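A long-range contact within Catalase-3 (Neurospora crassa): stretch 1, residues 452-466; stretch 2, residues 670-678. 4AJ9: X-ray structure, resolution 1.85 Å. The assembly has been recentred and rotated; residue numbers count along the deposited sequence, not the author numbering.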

# COMPACT_ATOMS: atom_id res chain seq x y z
N LEU C 452 5.10 12.87 47.02
CA LEU C 452 5.60 11.50 47.10
C LEU C 452 6.26 11.26 48.45
O LEU C 452 6.72 12.20 49.10
CB LEU C 452 6.61 11.24 45.98
CG LEU C 452 6.17 11.47 44.54
CD1 LEU C 452 7.37 11.38 43.60
CD2 LEU C 452 5.09 10.48 44.12
N THR C 453 6.31 9.99 48.88
CA THR C 453 7.03 9.63 50.10
C THR C 453 8.53 9.88 49.92
O THR C 453 9.02 10.04 48.80
CB THR C 453 6.81 8.15 50.50
OG1 THR C 453 7.57 7.30 49.64
CG2 THR C 453 5.34 7.78 50.41
N PRO C 454 9.27 9.95 51.04
CA PRO C 454 10.70 10.26 50.96
C PRO C 454 11.50 9.29 50.09
O PRO C 454 12.35 9.75 49.33
CB PRO C 454 11.15 10.15 52.42
CG PRO C 454 9.93 10.53 53.20
CD PRO C 454 8.78 9.94 52.43
N VAL C 455 11.27 7.99 50.20
CA VAL C 455 12.01 7.02 49.40
C VAL C 455 11.51 7.05 47.96
O VAL C 455 12.26 6.85 47.01
CB VAL C 455 11.87 5.59 49.97
CG1 VAL C 455 12.50 4.57 49.02
CG2 VAL C 455 12.51 5.51 51.35
N GLU C 456 10.21 7.33 47.82
CA GLU C 456 9.60 7.50 46.51
C GLU C 456 10.24 8.68 45.78
O GLU C 456 10.54 8.60 44.59
CB GLU C 456 8.11 7.72 46.67
CG GLU C 456 7.29 7.38 45.45
CD GLU C 456 5.81 7.28 45.76
OE1 GLU C 456 5.37 7.86 46.78
OE2 GLU C 456 5.10 6.63 44.97
N GLN C 457 10.46 9.78 46.51
CA GLN C 457 11.18 10.92 45.96
C GLN C 457 12.60 10.51 45.58
O GLN C 457 13.16 10.97 44.58
CB GLN C 457 11.23 12.07 46.98
CG GLN C 457 9.89 12.74 47.25
CD GLN C 457 10.01 13.87 48.27
OE1 GLN C 457 10.91 13.85 49.10
NE2 GLN C 457 9.12 14.86 48.19
N GLN C 458 13.18 9.62 46.38
CA GLN C 458 14.53 9.17 46.11
C GLN C 458 14.58 8.38 44.80
O GLN C 458 15.53 8.49 44.04
CB GLN C 458 15.10 8.35 47.27
CG GLN C 458 16.58 8.01 47.13
CD GLN C 458 17.48 9.23 47.20
OE1 GLN C 458 17.58 9.89 48.24
NE2 GLN C 458 18.15 9.54 46.10
N PHE C 459 13.54 7.59 44.54
CA PHE C 459 13.47 6.81 43.30
C PHE C 459 13.47 7.73 42.09
O PHE C 459 14.15 7.47 41.09
CB PHE C 459 12.23 5.91 43.28
CG PHE C 459 12.32 4.72 44.19
CD1 PHE C 459 13.54 4.16 44.50
CD2 PHE C 459 11.18 4.15 44.73
CE1 PHE C 459 13.62 3.06 45.33
CE2 PHE C 459 11.26 3.06 45.56
CZ PHE C 459 12.48 2.51 45.85
N VAL C 460 12.68 8.80 42.16
CA VAL C 460 12.64 9.80 41.09
C VAL C 460 14.02 10.40 40.86
O VAL C 460 14.51 10.45 39.73
CB VAL C 460 11.63 10.93 41.41
CG1 VAL C 460 11.82 12.10 40.46
CG2 VAL C 460 10.17 10.41 41.41
N ILE C 461 14.67 10.84 41.94
CA ILE C 461 16.00 11.44 41.82
C ILE C 461 17.02 10.46 41.24
O ILE C 461 17.84 10.81 40.39
CB ILE C 461 16.48 11.96 43.20
CG1 ILE C 461 15.88 13.33 43.48
CG2 ILE C 461 18.00 12.03 43.25
CD1 ILE C 461 15.88 13.71 44.94
N ASN C 462 16.98 9.22 41.73
CA ASN C 462 17.89 8.18 41.27
C ASN C 462 17.66 7.80 39.81
O ASN C 462 18.59 7.44 39.11
CB ASN C 462 17.81 6.95 42.17
CG ASN C 462 18.48 7.18 43.52
OD1 ASN C 462 19.16 8.19 43.72
ND2 ASN C 462 18.31 6.24 44.42
N ALA C 463 16.41 7.86 39.37
CA ALA C 463 16.10 7.60 37.97
C ALA C 463 16.68 8.72 37.11
O ALA C 463 17.28 8.49 36.06
CB ALA C 463 14.59 7.46 37.77
N ILE C 464 16.50 9.96 37.56
CA ILE C 464 17.07 11.10 36.84
C ILE C 464 18.59 11.02 36.82
O ILE C 464 19.21 11.28 35.79
CB ILE C 464 16.62 12.45 37.45
CG1 ILE C 464 15.09 12.58 37.38
CG2 ILE C 464 17.31 13.61 36.72
CD1 ILE C 464 14.52 13.82 38.12
N ARG C 465 19.19 10.66 37.96
CA ARG C 465 20.64 10.45 38.01
C ARG C 465 21.08 9.39 37.01
O ARG C 465 22.05 9.57 36.27
CB ARG C 465 21.08 10.00 39.42
CG ARG C 465 21.05 11.08 40.48
CD ARG C 465 21.27 10.47 41.89
NE ARG C 465 21.59 11.47 42.91
CZ ARG C 465 21.61 11.23 44.22
NH1 ARG C 465 21.29 10.02 44.69
NH2 ARG C 465 21.93 12.20 45.06
N PHE C 466 20.38 8.26 36.99
CA PHE C 466 20.75 7.17 36.08
C PHE C 466 20.70 7.68 34.63
O PHE C 466 21.69 7.61 33.90
CB PHE C 466 19.83 5.96 36.28
CG PHE C 466 19.97 4.90 35.22
CD1 PHE C 466 19.22 4.96 34.06
CD2 PHE C 466 20.84 3.82 35.40
CE1 PHE C 466 19.33 3.98 33.07
CE2 PHE C 466 20.97 2.83 34.41
CZ PHE C 466 20.21 2.92 33.25
N PHE C 670 9.40 -3.23 50.43
CA PHE C 670 9.89 -2.79 51.72
C PHE C 670 10.95 -1.72 51.55
O PHE C 670 12.12 -2.01 51.33
CB PHE C 670 10.36 -3.98 52.54
CG PHE C 670 9.23 -4.79 53.08
CD1 PHE C 670 8.58 -5.71 52.28
CD2 PHE C 670 8.77 -4.58 54.37
CE1 PHE C 670 7.51 -6.43 52.76
CE2 PHE C 670 7.70 -5.30 54.86
CZ PHE C 670 7.07 -6.24 54.05
N LEU C 671 10.51 -0.47 51.64
CA LEU C 671 11.32 0.69 51.26
C LEU C 671 12.43 1.02 52.25
O LEU C 671 13.26 1.89 51.99
CB LEU C 671 10.42 1.91 51.06
CG LEU C 671 9.34 1.78 49.99
CD1 LEU C 671 8.54 3.09 49.87
CD2 LEU C 671 9.94 1.38 48.66
N GLU C 672 12.46 0.32 53.38
CA GLU C 672 13.52 0.58 54.35
C GLU C 672 14.85 0.08 53.83
O GLU C 672 15.90 0.40 54.38
CB GLU C 672 13.21 -0.06 55.71
CG GLU C 672 12.41 -1.33 55.64
CD GLU C 672 10.92 -1.07 55.50
OE1 GLU C 672 10.34 -0.43 56.40
OE2 GLU C 672 10.34 -1.50 54.49
N ARG C 673 14.81 -0.69 52.74
CA ARG C 673 16.02 -1.31 52.19
C ARG C 673 16.73 -0.42 51.18
O ARG C 673 17.72 -0.84 50.56
CB ARG C 673 15.68 -2.65 51.54
CG ARG C 673 15.03 -3.63 52.50
CD ARG C 673 14.83 -4.99 51.87
NE ARG C 673 13.88 -5.76 52.66
CZ ARG C 673 13.17 -6.78 52.21
NH1 ARG C 673 13.29 -7.19 50.95
NH2 ARG C 673 12.33 -7.41 53.03
N PHE C 674 16.23 0.80 51.00
CA PHE C 674 16.80 1.72 50.03
C PHE C 674 17.36 2.98 50.67
O PHE C 674 16.64 3.72 51.33
CB PHE C 674 15.75 2.07 48.98
CG PHE C 674 15.23 0.87 48.26
CD1 PHE C 674 14.18 0.14 48.78
CD2 PHE C 674 15.83 0.44 47.09
CE1 PHE C 674 13.70 -0.98 48.13
CE2 PHE C 674 15.36 -0.69 46.44
CZ PHE C 674 14.30 -1.39 46.96
N ALA C 675 18.65 3.20 50.46
CA ALA C 675 19.35 4.37 51.00
C ALA C 675 18.81 5.68 50.42
O ALA C 675 18.62 5.81 49.21
CB ALA C 675 20.85 4.26 50.72
N VAL C 676 18.58 6.65 51.29
CA VAL C 676 18.20 8.00 50.88
C VAL C 676 19.41 8.92 51.04
O VAL C 676 20.25 8.67 51.90
CB VAL C 676 17.03 8.54 51.72
CG1 VAL C 676 16.79 10.01 51.40
CG2 VAL C 676 15.78 7.73 51.46
N ASP C 677 19.49 9.95 50.20
CA ASP C 677 20.63 10.86 50.23
C ASP C 677 20.82 11.39 51.65
O ASP C 677 19.86 11.83 52.27
CB ASP C 677 20.42 12.02 49.26
CG ASP C 677 20.48 11.58 47.82
OD1 ASP C 677 21.37 10.76 47.50
OD2 ASP C 677 19.63 12.03 47.01
N GLY C 678 22.06 11.35 52.14
CA GLY C 678 22.36 11.79 53.48
C GLY C 678 22.61 10.64 54.45
O GLY C 678 23.26 10.82 55.48
O HOH W 1 18.59 4.75 46.86

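Three residues, Asp677, Leu671 and Val455, have the most surface covered in this contact, and they divide it into a polar and an apolar part. Asp677 is bound through both backbone and carboxylate. Its N donates to Gln458 OE1 at 2.7 Å with an N-H...acceptor angle of 163°, close to linear, while Gln458 NE2 donates back to Asp677 OD2 at 3.0 Å and 152°. The amide of Gln458 thus uses its acceptor and its donor on one residue. The other carboxylate oxygen, Asp677 OD1, forms a salt bridge with Arg465 NH2 at 2.9 Å; OD1 lies at the edge of the guanidinium, near its plane, and accepts hydrogen bonds from both Arg465 NH1 and Arg465 NH2, each 2.9 Å from Asp677 OD1 (144° and 145°), the NH2 bond being weak. Asn462 OD1 supports this arrangement from within the helix, accepting from Gln458 NE2 at 2.9 Å and from Arg465 NH1 at 3.0 Å.

Leu671 and Val455 point toward the opposing stretches and meet through Val455 CG1 and Leu671 CB, 3.9 Å apart. Val455 CG2 also lies 4.0 Å from Val676 CG2. One turn along the helix, Phe459 CE2 approaches Leu671 CD2 to 3.8 Å. The edge of Phe459 faces the Phe674 ring, with planes at 83° and centroids 5.2 Å apart, an edge-to-face pair.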